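Local coordinates for MobB protein homolog (Geobacillus stearothermophilus, PDB 1XJC), which is of uncertain function but, as a MobB homologue with a P-loop NTPase fold, probably binds nucleotide and assists molybdopterin guanine dinucleotide synthesis, at residues 128-140 with 146-160. Residues are numbered along the deposited sequence; the frame is centred on the assembly and turned at random.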
loop_
_atom_site.group_PDB
_atom_site.type_symbol
_atom_site.label_atom_id
_atom_site.label_comp_id
_atom_site.label_asym_id
_atom_site.label_seq_id
_atom_site.Cartn_x
_atom_site.Cartn_y
_atom_site.Cartn_z
ATOM N N LEU A 128 12.284 8.919 -0.947
ATOM C CA LEU A 128 10.948 8.947 -1.527
ATOM C C LEU A 128 10.114 10.029 -0.859
ATOM O O LEU A 128 10.456 10.528 0.223
ATOM C CB LEU A 128 10.260 7.593 -1.383
ATOM C CG LEU A 128 10.931 6.440 -2.128
ATOM C CD1 LEU A 128 10.204 5.140 -1.818
ATOM C CD2 LEU A 128 10.909 6.719 -3.636
ATOM N N ALA A 129 9.012 10.382 -1.510
ATOM C CA ALA A 129 8.131 11.421 -1.016
ATOM C C ALA A 129 7.032 10.959 -0.070
ATOM O O ALA A 129 6.497 9.850 -0.189
ATOM C CB ALA A 129 7.489 12.162 -2.204
ATOM N N ASN A 130 6.719 11.821 0.892
ATOM C CA ASN A 130 5.615 11.567 1.803
ATOM C C ASN A 130 5.726 10.294 2.672
ATOM O O ASN A 130 4.712 9.675 2.990
ATOM C CB ASN A 130 4.327 11.512 0.966
ATOM C CG ASN A 130 3.139 12.159 1.661
ATOM O OD1 ASN A 130 3.197 12.493 2.839
ATOM N ND2 ASN A 130 2.042 12.335 0.919
ATOM N N ILE A 131 6.936 9.900 3.048
ATOM C CA ILE A 131 7.099 8.716 3.902
ATOM C C ILE A 131 6.506 9.015 5.283
ATOM O O ILE A 131 6.870 10.009 5.900
ATOM C CB ILE A 131 8.600 8.347 4.087
ATOM C CG1 ILE A 131 9.179 7.874 2.751
ATOM C CG2 ILE A 131 8.762 7.219 5.144
ATOM C CD1 ILE A 131 10.706 7.733 2.791
ATOM N N ARG A 132 5.597 8.169 5.765
ATOM C CA ARG A 132 4.999 8.390 7.081
ATOM C C ARG A 132 5.532 7.447 8.163
ATOM O O ARG A 132 5.468 7.758 9.356
ATOM C CB ARG A 132 3.474 8.249 7.011
ATOM C CG ARG A 132 2.791 9.188 6.006
ATOM C CD ARG A 132 3.127 10.651 6.326
ATOM N NE ARG A 132 2.483 11.589 5.408
ATOM C CZ ARG A 132 1.200 11.941 5.479
ATOM N NH1 ARG A 132 0.429 11.433 6.428
ATOM N NH2 ARG A 132 0.687 12.795 4.593
ATOM N N ALA A 133 6.037 6.290 7.760
ATOM C CA ALA A 133 6.546 5.316 8.720
ATOM C C ALA A 133 7.394 4.311 7.999
ATOM O O ALA A 133 7.292 4.163 6.773
ATOM C CB ALA A 133 5.389 4.587 9.429
ATOM N N VAL A 134 8.222 3.625 8.780
ATOM C CA VAL A 134 9.126 2.594 8.301
ATOM C C VAL A 134 8.894 1.353 9.154
ATOM O O VAL A 134 8.742 1.458 10.379
ATOM C CB VAL A 134 10.615 2.999 8.485
ATOM C CG1 VAL A 134 11.539 1.878 7.934
ATOM C CG2 VAL A 134 10.902 4.341 7.778
ATOM N N ILE A 135 8.833 0.190 8.509
ATOM C CA ILE A 135 8.687 -1.072 9.216
ATOM C C ILE A 135 9.914 -1.843 8.734
ATOM O O ILE A 135 10.107 -2.027 7.531
ATOM C CB ILE A 135 7.362 -1.776 8.853
ATOM C CG1 ILE A 135 6.179 -0.908 9.323
ATOM C CG2 ILE A 135 7.321 -3.173 9.484
ATOM C CD1 ILE A 135 4.773 -1.447 8.955
ATOM N N ALA A 136 10.751 -2.287 9.671
ATOM C CA ALA A 136 12.006 -2.926 9.293
ATOM C C ALA A 136 12.349 -4.242 9.952
ATOM O O ALA A 136 11.769 -4.608 10.975
ATOM C CB ALA A 136 13.143 -1.942 9.550
ATOM N N TRP A 137 13.328 -4.928 9.363
ATOM C CA TRP A 137 13.815 -6.215 9.874
ATOM C C TRP A 137 14.781 -5.961 11.033
ATOM O O TRP A 137 14.942 -6.802 11.905
ATOM C CB TRP A 137 14.617 -6.962 8.812
ATOM C CG TRP A 137 13.893 -7.643 7.708
ATOM C CD1 TRP A 137 12.692 -7.301 7.154
ATOM C CD2 TRP A 137 14.417 -8.705 6.908
ATOM N NE1 TRP A 137 12.441 -8.085 6.041
ATOM C CE2 TRP A 137 13.487 -8.953 5.870
ATOM C CE3 TRP A 137 15.590 -9.471 6.964
ATOM C CZ2 TRP A 137 13.697 -9.935 4.897
ATOM C CZ3 TRP A 137 15.796 -10.448 5.993
ATOM C CH2 TRP A 137 14.850 -10.669 4.973
ATOM N N GLU A 138 15.453 -4.814 10.992
ATOM C CA GLU A 138 16.442 -4.442 12.008
ATOM C C GLU A 138 16.430 -2.936 12.217
ATOM O O GLU A 138 15.833 -2.211 11.429
ATOM C CB GLU A 138 17.845 -4.867 11.562
ATOM C CG GLU A 138 18.202 -4.441 10.138
ATOM C CD GLU A 138 19.704 -4.418 9.888
ATOM O OE1 GLU A 138 20.432 -5.169 10.579
ATOM O OE2 GLU A 138 20.157 -3.654 8.994
ATOM N N PRO A 139 17.086 -2.445 13.289
ATOM C CA PRO A 139 17.136 -1.005 13.578
ATOM C C PRO A 139 17.962 -0.282 12.512
ATOM O O PRO A 139 18.837 -0.889 11.897
ATOM C CB PRO A 139 17.780 -0.954 14.958
ATOM C CG PRO A 139 18.705 -2.148 14.933
ATOM C CD PRO A 139 17.842 -3.214 14.297
ATOM N N LEU A 140 17.691 1.003 12.297
ATOM C CA LEU A 140 18.403 1.768 11.277
ATOM C C LEU A 140 19.380 2.788 11.859
ATOM O O LEU A 140 19.184 3.288 12.960
ATOM C CB LEU A 140 17.395 2.482 10.372
ATOM C CG LEU A 140 16.394 1.556 9.685
ATOM C CD1 LEU A 140 15.271 2.365 9.040
ATOM C CD2 LEU A 140 17.135 0.707 8.662
ATOM N N HIS A 146 10.933 9.657 10.913
ATOM C CA HIS A 146 9.680 8.909 10.932
ATOM C C HIS A 146 9.708 7.770 11.934
ATOM O O HIS A 146 10.764 7.215 12.218
ATOM C CB HIS A 146 9.401 8.331 9.545
ATOM C CG HIS A 146 9.669 9.289 8.430
ATOM N ND1 HIS A 146 8.928 10.436 8.240
ATOM C CD2 HIS A 146 10.626 9.292 7.473
ATOM C CE1 HIS A 146 9.418 11.105 7.212
ATOM N NE2 HIS A 146 10.448 10.433 6.728
ATOM N N PRO A 147 8.543 7.408 12.485
ATOM C CA PRO A 147 8.557 6.303 13.443
ATOM C C PRO A 147 9.000 5.028 12.723
ATOM O O PRO A 147 8.722 4.846 11.527
ATOM C CB PRO A 147 7.107 6.233 13.930
ATOM C CG PRO A 147 6.322 6.844 12.810
ATOM C CD PRO A 147 7.195 7.989 12.360
ATOM N N VAL A 148 9.719 4.175 13.442
ATOM C CA VAL A 148 10.197 2.916 12.887
ATOM C C VAL A 148 9.646 1.808 13.779
ATOM O O VAL A 148 9.740 1.894 15.019
ATOM C CB VAL A 148 11.752 2.824 12.891
ATOM C CG1 VAL A 148 12.205 1.478 12.276
ATOM C CG2 VAL A 148 12.354 4.015 12.131
ATOM N N PHE A 149 9.068 0.783 13.156
ATOM C CA PHE A 149 8.508 -0.353 13.889
ATOM C C PHE A 149 9.176 -1.635 13.375
ATOM O O PHE A 149 9.715 -1.695 12.261
ATOM C CB PHE A 149 6.993 -0.519 13.634
ATOM C CG PHE A 149 6.139 0.687 13.970
ATOM C CD1 PHE A 149 5.532 0.811 15.224
ATOM C CD2 PHE A 149 5.886 1.670 13.001
ATOM C CE1 PHE A 149 4.685 1.884 15.508
ATOM C CE2 PHE A 149 5.042 2.751 13.271
ATOM C CZ PHE A 149 4.437 2.864 14.523
ATOM N N SER A 150 9.119 -2.672 14.189
ATOM C CA SER A 150 9.630 -3.963 13.784
ATOM C C SER A 150 8.487 -4.600 12.993
ATOM O O SER A 150 7.305 -4.421 13.326
ATOM C CB SER A 150 9.925 -4.835 15.012
ATOM O OG SER A 150 9.906 -6.211 14.655
ATOM N N LEU A 151 8.837 -5.340 11.947
ATOM C CA LEU A 151 7.844 -6.042 11.131
ATOM C C LEU A 151 7.021 -7.013 12.001
ATOM O O LEU A 151 5.851 -7.322 11.708
ATOM C CB LEU A 151 8.563 -6.816 10.016
ATOM C CG LEU A 151 7.654 -7.611 9.081
ATOM C CD1 LEU A 151 6.733 -6.613 8.337
ATOM C CD2 LEU A 151 8.510 -8.454 8.103
ATOM N N ALA A 152 7.617 -7.483 13.094
ATOM C CA ALA A 152 6.915 -8.407 13.989
ATOM C C ALA A 152 5.913 -7.693 14.900
ATOM O O ALA A 152 5.028 -8.319 15.482
ATOM C CB ALA A 152 7.935 -9.166 14.862
ATOM N N ASP A 153 6.027 -6.376 14.999
ATOM C CA ASP A 153 5.174 -5.623 15.925
ATOM C C ASP A 153 3.879 -5.062 15.344
ATOM O O ASP A 153 3.572 -3.881 15.537
ATOM C CB ASP A 153 6.049 -4.515 16.516
ATOM C CG ASP A 153 5.422 -3.814 17.710
ATOM O OD1 ASP A 153 4.643 -4.443 18.456
ATOM O OD2 ASP A 153 5.752 -2.622 17.897
ATOM N N ASP A 154 3.119 -5.895 14.633
ATOM C CA ASP A 154 1.867 -5.429 14.030
ATOM C C ASP A 154 0.823 -5.033 15.076
ATOM O O ASP A 154 -0.056 -4.226 14.788
ATOM C CB ASP A 154 1.264 -6.481 13.076
ATOM C CG ASP A 154 1.029 -7.834 13.749
ATOM O OD1 ASP A 154 2.012 -8.497 14.151
ATOM O OD2 ASP A 154 -0.142 -8.239 13.871
ATOM N N ASP A 155 0.911 -5.599 16.281
ATOM C CA ASP A 155 -0.040 -5.235 17.335
ATOM C C ASP A 155 0.076 -3.744 17.620
ATOM O O ASP A 155 -0.812 -3.134 18.221
ATOM C CB ASP A 155 0.223 -6.009 18.626
ATOM C CG ASP A 155 -0.367 -7.409 18.594
ATOM O OD1 ASP A 155 -1.252 -7.655 17.742
ATOM O OD2 ASP A 155 0.041 -8.251 19.424
ATOM N N GLU A 156 1.184 -3.163 17.187
ATOM C CA GLU A 156 1.380 -1.749 17.371
ATOM C C GLU A 156 1.258 -0.958 16.071
ATOM O O GLU A 156 0.570 0.070 16.041
ATOM C CB GLU A 156 2.739 -1.472 17.992
ATOM C CG GLU A 156 2.937 -0.021 18.298
ATOM C CD GLU A 156 3.598 0.167 19.644
ATOM O OE1 GLU A 156 4.817 -0.108 19.759
ATOM O OE2 GLU A 156 2.881 0.569 20.589
ATOM N N TYR A 157 1.874 -1.420 14.985
ATOM C CA TYR A 157 1.773 -0.600 13.774
ATOM C C TYR A 157 0.427 -0.587 13.049
ATOM O O TYR A 157 0.103 0.395 12.399
ATOM C CB TYR A 157 2.945 -0.864 12.795
ATOM C CG TYR A 157 3.101 -2.255 12.228
ATOM C CD1 TYR A 157 2.176 -2.775 11.314
ATOM C CD2 TYR A 157 4.213 -3.034 12.559
ATOM C CE1 TYR A 157 2.365 -4.037 10.746
ATOM C CE2 TYR A 157 4.409 -4.293 11.999
ATOM C CZ TYR A 157 3.486 -4.789 11.093
ATOM O OH TYR A 157 3.695 -6.025 10.529
ATOM N N ILE A 158 -0.369 -1.641 13.179
ATOM C CA ILE A 158 -1.680 -1.672 12.519
ATOM C C ILE A 158 -2.613 -0.643 13.174
ATOM O O ILE A 158 -3.186 0.197 12.485
ATOM C CB ILE A 158 -2.294 -3.093 12.561
ATOM C CG1 ILE A 158 -1.453 -4.038 11.678
ATOM C CG2 ILE A 158 -3.750 -3.056 12.086
ATOM C CD1 ILE A 158 -1.410 -3.632 10.167
ATOM N N PRO A 159 -2.764 -0.678 14.512
ATOM C CA PRO A 159 -3.649 0.331 15.114
ATOM C C PRO A 159 -3.098 1.745 14.820
ATOM O O PRO A 159 -3.855 2.698 14.605
ATOM C CB PRO A 159 -3.609 -0.022 16.608
ATOM C CG PRO A 159 -3.456 -1.513 16.577
ATOM C CD PRO A 159 -2.385 -1.701 15.508
ATOM N N TRP A 160 -1.778 1.882 14.795
ATOM C CA TRP A 160 -1.187 3.196 14.512
ATOM C C TRP A 160 -1.579 3.670 13.097
ATOM O O TRP A 160 -2.001 4.834 12.882
ATOM C CB TRP A 160 0.334 3.127 14.620
ATOM C CG TRP A 160 0.999 4.462 14.474
ATOM C CD1 TRP A 160 1.219 5.384 15.462
ATOM C CD2 TRP A 160 1.488 5.047 13.265
ATOM N NE1 TRP A 160 1.811 6.508 14.939
ATOM C CE2 TRP A 160 1.986 6.328 13.591
ATOM C CE3 TRP A 160 1.553 4.615 11.935
ATOM C CZ2 TRP A 160 2.540 7.182 12.635
ATOM C CZ3 TRP A 160 2.103 5.462 10.984
ATOM C CH2 TRP A 160 2.590 6.734 11.341
#
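I135 and Y157 meet at about a right angle: the isoleucine sends CD1 onto the middle of the phenol ring, a CH-pi contact 3.7 Å from the centroid and 11° off the ring normal. The opposite face of that ring lies on CA of D154, and its hydroxyl donates to L151 O (OH to O 2.8 Å). The other branch of I135, CG2, stands anti to the backbone N and packs against CA of L151 and its CD1 methyl.

Behind this packing, strands 131-136 and 148-150 pair in parallel, the latter being the edge of the six-stranded sheet. V134 N donates to P147 O, F149 N to V134 O (2.9 Å between N and O), A136 N to F149 O, and L151 N to A136 O. I135 and F149 share the sheet face covered by helix 154-166, whereas V134 and V148 lie on the other.

Nearer the start of the strands, CB of A133 approaches CZ3 of W160 at 3.7 Å and the edge of the F149 ring, whose CZ in turn rests over a face of the indole. H146 lies across I131, CG2 of the isoleucine reaching over the imidazole face (4.0 Å to the centroid). I131 O lies over that same face, toward the rim, but its approach to ND1 is not a hydrogen bond.

Such pairing is a worked case of how a parallel P-loop NTPase-type sheet is finished at its outermost strand: four main-chain bonds fix the register, while aliphatic-aromatic packing joins the last strand to the closing helix. Because L151 also touches the probable P-loop, and Y157 meets T19 and L20 of the helix following it, this largely apolar chemistry ties the sheet's edge to the likely nucleotide-binding region.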